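Local coordinates for fimbrial structural subunit (Actinomyces naeslundii, PDB 3QDH), which forms the shaft of type 2 fimbriae and probably mediates Actinomyces attachment to streptococci and host cells, here represented by its C-terminal domains, at residues Ser9-Gln13 / Lys14-Tyr18; Ser39-Lys42 / Tyr43-Leu46. All coordinates share one frame; numbering follows the deposited sequence.

Contact 1 (Ser9-Gln13 / Lys14-Tyr18)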
ATOM      1  N   SER A   9      -7.464   4.718   5.953  1.00 16.47           N
ATOM      2  CA  SER A   9      -7.941   3.965   4.799  1.00 17.27           C
ATOM      3  C   SER A   9      -6.761   3.407   4.009  1.00 17.14           C
ATOM      4  O   SER A   9      -5.612   3.424   4.484  1.00 16.48           O
ATOM      5  CB  SER A   9      -8.810   4.856   3.899  1.00 17.25           C
ATOM      6  OG  SER A   9      -9.468   4.082   2.905  1.00 18.66           O
ATOM      7  N   ILE A  10      -7.051   2.888   2.817  1.00 17.96           N
ATOM      8  CA  ILE A  10      -6.025   2.418   1.874  1.00 18.94           C
ATOM      9  C   ILE A  10      -6.414   2.827   0.451  1.00 19.96           C
ATOM     10  O   ILE A  10      -7.561   2.664   0.046  1.00 19.14           O
ATOM     11  CB  ILE A  10      -5.861   0.861   1.874  1.00 19.06           C
ATOM     12  CG1 ILE A  10      -5.726   0.296   3.292  1.00 17.96           C
ATOM     13  CG2 ILE A  10      -4.642   0.445   1.037  1.00 18.83           C
ATOM     14  CD1 ILE A  10      -5.859  -1.247   3.357  1.00 18.16           C
ATOM     15  N   GLN A  11      -5.455   3.367  -0.294  1.00 21.41           N
ATOM     16  CA  GLN A  11      -5.644   3.642  -1.710  1.00 23.64           C
ATOM     17  C   GLN A  11      -5.871   2.345  -2.491  1.00 24.26           C
ATOM     18  O   GLN A  11      -5.177   1.356  -2.256  1.00 24.16           O
ATOM     19  CB  GLN A  11      -4.396   4.323  -2.278  1.00 23.46           C
ATOM     20  CG  GLN A  11      -4.523   5.816  -2.496  1.00 26.27           C
ATOM     21  CD  GLN A  11      -3.745   6.266  -3.722  1.00 28.64           C
ATOM     22  OE1 GLN A  11      -2.594   5.878  -3.916  1.00 28.91           O
ATOM     23  NE2 GLN A  11      -4.380   7.076  -4.568  1.00 30.93           N
ATOM     24  N   GLU A  12      -6.843   2.359  -3.405  1.00 25.90           N
ATOM     25  CA  GLU A  12      -6.986   1.312  -4.429  1.00 27.38           C
ATOM     26  C   GLU A  12      -5.605   0.838  -4.871  1.00 27.46           C
ATOM     27  O   GLU A  12      -4.863   1.607  -5.484  1.00 27.50           O
ATOM     28  CB  GLU A  12      -7.672   1.883  -5.671  1.00 28.11           C
ATOM     29  CG  GLU A  12      -9.163   1.735  -5.779  1.00 31.64           C
ATOM     30  CD  GLU A  12      -9.623   1.921  -7.221  1.00 36.27           C
ATOM     31  OE1 GLU A  12     -10.007   3.058  -7.596  1.00 38.35           O
ATOM     32  OE2 GLU A  12      -9.568   0.935  -7.989  1.00 38.41           O
ATOM     33  N   GLN A  13      -5.261  -0.416  -4.593  1.00 27.76           N
ATOM     34  CA  GLN A  13      -3.928  -0.922  -4.950  1.00 28.60           C
ATOM     35  C   GLN A  13      -3.605  -0.837  -6.452  1.00 29.01           C
ATOM     36  O   GLN A  13      -2.442  -0.661  -6.828  1.00 29.10           O
ATOM     37  CB  GLN A  13      -3.711  -2.352  -4.434  1.00 28.22           C
ATOM     38  CG  GLN A  13      -2.240  -2.779  -4.398  1.00 28.93           C
ATOM     39  CD  GLN A  13      -1.369  -1.848  -3.548  1.00 28.89           C
ATOM     40  OE1 GLN A  13      -1.798  -1.356  -2.503  1.00 28.32           O
ATOM     41  NE2 GLN A  13      -0.142  -1.614  -3.997  1.00 29.71           N
ATOM     42  N   LYS A  14      -4.640  -0.952  -7.287  1.00 29.93           N
ATOM     43  CA  LYS A  14      -4.525  -0.799  -8.745  1.00 30.86           C
ATOM     44  C   LYS A  14      -3.747   0.460  -9.133  1.00 31.06           C
ATOM     45  O   LYS A  14      -2.886   0.427 -10.015  1.00 30.79           O
ATOM     46  CB  LYS A  14      -5.921  -0.769  -9.379  1.00 31.09           C
ATOM     47  CG  LYS A  14      -5.921  -0.752 -10.900  1.00 33.22           C
ATOM     48  CD  LYS A  14      -7.297  -1.081 -11.475  1.00 35.60           C
ATOM     49  CE  LYS A  14      -7.380  -0.745 -12.964  1.00 36.49           C
ATOM     50  NZ  LYS A  14      -6.279  -1.353 -13.770  1.00 37.45           N
ATOM     51  N   LEU A  15      -4.047   1.563  -8.448  1.00 31.18           N
ATOM     52  CA  LEU A  15      -3.410   2.853  -8.712  1.00 31.08           C
ATOM     53  C   LEU A  15      -1.914   2.863  -8.420  1.00 30.99           C
ATOM     54  O   LEU A  15      -1.190   3.749  -8.882  1.00 31.26           O
ATOM     55  CB  LEU A  15      -4.094   3.946  -7.896  1.00 31.25           C
ATOM     56  CG  LEU A  15      -5.611   4.091  -8.023  1.00 31.67           C
ATOM     57  CD1 LEU A  15      -6.085   5.220  -7.114  1.00 31.85           C
ATOM     58  CD2 LEU A  15      -6.056   4.321  -9.474  1.00 32.30           C
ATOM     59  N   ASN A  16      -1.451   1.878  -7.655  1.00 30.70           N
ATOM     60  CA  ASN A  16      -0.052   1.818  -7.253  1.00 30.36           C
ATOM     61  C   ASN A  16       0.696   0.586  -7.773  1.00 30.38           C
ATOM     62  O   ASN A  16       1.928   0.551  -7.758  1.00 30.44           O
ATOM     63  CB  ASN A  16       0.064   1.944  -5.729  1.00 30.31           C
ATOM     64  CG  ASN A  16      -0.545   3.246  -5.198  1.00 30.76           C
ATOM     65  OD1 ASN A  16      -1.428   3.228  -4.326  1.00 30.03           O
ATOM     66  ND2 ASN A  16      -0.087   4.379  -5.734  1.00 28.90           N
ATOM     67  N   GLY A  17      -0.049  -0.413  -8.245  1.00 30.34           N
ATOM     68  CA  GLY A  17       0.562  -1.618  -8.819  1.00 30.09           C
ATOM     69  C   GLY A  17       0.309  -2.864  -7.991  1.00 29.74           C
ATOM     70  O   GLY A  17       0.388  -2.834  -6.760  1.00 29.43           O
ATOM     71  N   TYR A  18       0.004  -3.963  -8.680  1.00 29.49           N
ATOM     72  CA  TYR A  18      -0.373  -5.222  -8.040  1.00 29.19           C
ATOM     73  C   TYR A  18       0.802  -6.039  -7.513  1.00 28.62           C
ATOM     74  O   TYR A  18       0.611  -6.945  -6.701  1.00 28.33           O
ATOM     75  CB  TYR A  18      -1.141  -6.106  -9.020  1.00 29.46           C
ATOM     76  CG  TYR A  18      -2.445  -5.546  -9.513  1.00 31.25           C
ATOM     77  CD1 TYR A  18      -3.485  -5.260  -8.626  1.00 32.10           C
ATOM     78  CD2 TYR A  18      -2.655  -5.333 -10.878  1.00 32.04           C
ATOM     79  CE1 TYR A  18      -4.687  -4.757  -9.080  1.00 33.35           C
ATOM     80  CE2 TYR A  18      -3.857  -4.831 -11.346  1.00 33.13           C
ATOM     81  CZ  TYR A  18      -4.869  -4.545 -10.440  1.00 33.88           C
ATOM     82  OH  TYR A  18      -6.065  -4.051 -10.893  1.00 34.10           O
TER
HETATM   83  O   HOH W   1      -2.257   1.375  -2.268  1.00 19.52           O

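Contact 2 (Ser39-Lys42 / Tyr43-Leu46)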
ATOM      1  N   SER A  39      -7.513  28.822  23.664  1.00 18.30           N
ATOM      2  CA  SER A  39      -6.894  27.498  23.719  1.00 17.20           C
ATOM      3  C   SER A  39      -6.020  27.318  22.478  1.00 16.08           C
ATOM      4  O   SER A  39      -6.473  27.562  21.352  1.00 15.10           O
ATOM      5  CB  SER A  39      -7.984  26.416  23.802  1.00 17.48           C
ATOM      6  OG  SER A  39      -7.441  25.117  23.636  1.00 20.59           O
ATOM      7  N   PHE A  40      -4.767  26.909  22.678  1.00 14.22           N
ATOM      8  CA  PHE A  40      -3.816  26.772  21.576  1.00 13.63           C
ATOM      9  C   PHE A  40      -3.156  25.410  21.562  1.00 13.23           C
ATOM     10  O   PHE A  40      -2.990  24.804  22.615  1.00 13.01           O
ATOM     11  CB  PHE A  40      -2.715  27.834  21.684  1.00 13.91           C
ATOM     12  CG  PHE A  40      -3.240  29.236  21.760  1.00 14.98           C
ATOM     13  CD1 PHE A  40      -3.433  29.981  20.603  1.00 17.07           C
ATOM     14  CD2 PHE A  40      -3.554  29.802  22.989  1.00 17.31           C
ATOM     15  CE1 PHE A  40      -3.931  31.291  20.666  1.00 18.12           C
ATOM     16  CE2 PHE A  40      -4.058  31.107  23.070  1.00 18.52           C
ATOM     17  CZ  PHE A  40      -4.243  31.850  21.903  1.00 18.51           C
ATOM     18  N   TYR A  41      -2.781  24.936  20.372  1.00 12.40           N
ATOM     19  CA  TYR A  41      -1.953  23.725  20.246  1.00 12.21           C
ATOM     20  C   TYR A  41      -0.530  23.929  20.763  1.00 12.08           C
ATOM     21  O   TYR A  41       0.142  24.898  20.401  1.00 11.63           O
ATOM     22  CB  TYR A  41      -1.871  23.242  18.795  1.00 11.91           C
ATOM     23  CG  TYR A  41      -3.193  22.729  18.271  1.00 12.41           C
ATOM     24  CD1 TYR A  41      -3.710  21.504  18.699  1.00 12.05           C
ATOM     25  CD2 TYR A  41      -3.930  23.480  17.352  1.00 14.03           C
ATOM     26  CE1 TYR A  41      -4.942  21.035  18.215  1.00 14.41           C
ATOM     27  CE2 TYR A  41      -5.150  23.017  16.854  1.00 14.97           C
ATOM     28  CZ  TYR A  41      -5.649  21.803  17.296  1.00 13.76           C
ATOM     29  OH  TYR A  41      -6.861  21.384  16.810  1.00 14.44           O
ATOM     30  N   LYS A  42      -0.084  22.994  21.599  1.00 12.12           N
ATOM     31  CA  LYS A  42       1.331  22.874  21.947  1.00 12.32           C
ATOM     32  C   LYS A  42       2.012  22.139  20.808  1.00 11.81           C
ATOM     33  O   LYS A  42       3.175  22.408  20.470  1.00 10.84           O
ATOM     34  CB  LYS A  42       1.506  22.067  23.235  1.00 13.12           C
ATOM     35  CG  LYS A  42       0.930  22.702  24.510  1.00 15.64           C
ATOM     36  CD  LYS A  42       1.177  21.726  25.670  1.00 20.21           C
ATOM     37  CE  LYS A  42       0.240  21.951  26.823  1.00 23.37           C
ATOM     38  NZ  LYS A  42       0.457  20.927  27.895  1.00 25.45           N
ATOM     39  N   TYR A  43       1.279  21.193  20.218  1.00 10.94           N
ATOM     40  CA  TYR A  43       1.770  20.443  19.077  1.00 11.12           C
ATOM     41  C   TYR A  43       0.619  19.677  18.434  1.00 10.30           C
ATOM     42  O   TYR A  43      -0.445  19.546  19.023  1.00 11.23           O
ATOM     43  CB  TYR A  43       2.921  19.471  19.476  1.00 10.84           C
ATOM     44  CG  TYR A  43       2.573  18.584  20.653  1.00 11.15           C
ATOM     45  CD1 TYR A  43       1.870  17.386  20.474  1.00 11.77           C
ATOM     46  CD2 TYR A  43       2.954  18.947  21.954  1.00 11.69           C
ATOM     47  CE1 TYR A  43       1.512  16.592  21.591  1.00 13.11           C
ATOM     48  CE2 TYR A  43       2.620  18.164  23.062  1.00 12.42           C
ATOM     49  CZ  TYR A  43       1.904  16.994  22.873  1.00 13.79           C
ATOM     50  OH  TYR A  43       1.593  16.226  23.971  1.00 14.03           O
ATOM     51  N   PHE A  44       0.847  19.197  17.220  1.00  9.99           N
ATOM     52  CA  PHE A  44      -0.117  18.378  16.482  1.00 10.45           C
ATOM     53  C   PHE A  44       0.669  17.525  15.488  1.00 10.61           C
ATOM     54  O   PHE A  44       1.305  18.047  14.576  1.00 11.10           O
ATOM     55  CB  PHE A  44      -1.163  19.271  15.769  1.00  9.87           C
ATOM     56  CG  PHE A  44      -2.313  18.501  15.153  1.00 10.89           C
ATOM     57  CD1 PHE A  44      -3.622  18.714  15.584  1.00 12.58           C
ATOM     58  CD2 PHE A  44      -2.081  17.582  14.142  1.00 11.67           C
ATOM     59  CE1 PHE A  44      -4.694  17.991  15.016  1.00 14.17           C
ATOM     60  CE2 PHE A  44      -3.143  16.852  13.566  1.00 13.62           C
ATOM     61  CZ  PHE A  44      -4.440  17.065  13.996  1.00 12.01           C
ATOM     62  N   GLN A  45       0.632  16.204  15.665  1.00 10.80           N
ATOM     63  CA  GLN A  45       1.439  15.296  14.857  1.00 10.70           C
ATOM     64  C   GLN A  45       0.624  14.088  14.423  1.00 11.40           C
ATOM     65  O   GLN A  45      -0.075  13.494  15.242  1.00 10.98           O
ATOM     66  CB  GLN A  45       2.659  14.824  15.669  1.00 11.15           C
ATOM     67  CG  GLN A  45       3.631  13.864  14.941  1.00 11.04           C
ATOM     68  CD  GLN A  45       4.746  13.393  15.864  1.00 12.66           C
ATOM     69  OE1 GLN A  45       5.852  13.957  15.883  1.00 14.02           O
ATOM     70  NE2 GLN A  45       4.451  12.379  16.656  1.00 11.91           N
ATOM     71  N   LEU A  46       0.727  13.721  13.143  1.00 11.74           N
ATOM     72  CA  LEU A  46       0.225  12.435  12.676  1.00 12.43           C
ATOM     73  C   LEU A  46       1.403  11.449  12.678  1.00 12.71           C
ATOM     74  O   LEU A  46       2.485  11.752  12.162  1.00 12.45           O
ATOM     75  CB  LEU A  46      -0.390  12.553  11.276  1.00 12.46           C
ATOM     76  CG  LEU A  46      -1.618  13.479  11.094  1.00 13.11           C
ATOM     77  CD1 LEU A  46      -1.950  13.619   9.607  1.00 14.73           C
ATOM     78  CD2 LEU A  46      -2.837  12.998  11.892  1.00 13.78           C
TER

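Contact 1 (Ser9-Gln13 / Lys14-Tyr18)
Q13 and G17 are joined twice, through the side chain of one and the backbone of both. The amide NE2 of Q13 donates to G17 O at 3.1 Å with an N-H...O angle of 168°, and the acceptor lies almost in the amide plane. With CG turned away from the backbone N (chi1 -163°), the bend at chi2 brings the amide round to G17; NE2 also donates to L23 O on strand 23-31. In return Q13 O accepts from G17 N at 2.8 Å, with the donor nearly in line with the carbonyl, and from N16 N at 2.8 Å, above the carbonyl plane. L15 N bonds to E12 O at 3.1 Å. These i+3 and i+4 bonds make a single helix-like turn in the surface loop between strands 7-8 and 23-31. A water bridges Q13 OE1 (2.8 Å) and N16 OD1 (2.9 Å), linking the two amides. Packing is lighter: L15 CG rests 3.8 Å from E12 CB. The positive phi of G17 is a backbone conformation that suits glycine. With NE2 bonded to both G17 and L23, the Q13 amide has its orientation fixed and ties the turn to the neighbouring strand.

Contact 2 (Ser39-Lys42 / Tyr43-Leu46)
An edge-to-face aromatic pair, Y41 with F44, spans the corner at K42 that interrupts strand 39-49 in the first, Sgo0707 N2-like domain, probably the CnaA-type (DEv-IgG) module of the fragment. The edge of the F44 ring is directed at the face of Y41: the planes stand at 83° and the centroids are 5.6 Å apart, values that fit a T-shaped (edge-to-face) stack. Its closest atoms are Y41 CE1 and F44 CD1, at 3.7 Å, and Y41 CE1 lies in the plane of the F44 ring. The two side chains run side by side and point the same way. Both rings also touch L92 and I95 of helix 89-96, so the two buried rings join the bent strand to that helix. The zinc ion lies about 14 Å from the side chain of F44, too far for the pair to belong to the metal site.

At the corner itself, K42 runs out in an extended chain to a salt bridge between its NZ and D128 OD2 on strand 118-131. The Y43 side chain takes the torsion that sets CG between the backbone N and the carbonyl carbon (chi1 51°), which brings its ring beside K42. No partner is found in the model for the buried Y43 N, and the ring atom Y43 CD2 lies 3.7 Å from K42 CB.

How the contacts relate
From the N terminus the chain leaves strand 7-8 and enters contact 1, which closes a tight turn in the loop leading to strand 23-31. After that strand it reaches contact 2, where residues 39-46 bend at a corner within strand 39-49. The two are in series, neither nested nor crossing, and do not touch: their centres are about 31 Å apart and their nearest atoms about 11 Å. The centre of contact 1 lies about 6 Å from the centre of the chain in space, and Y18 meets F227 and Y248 of the SpaA-like domain; contact 2, its centre about 28 Å from that of the chain, faces helix 89-96. Contact 1 thus appears to lie where the first domain meets the SpaA-like one, contact 2 inside the first.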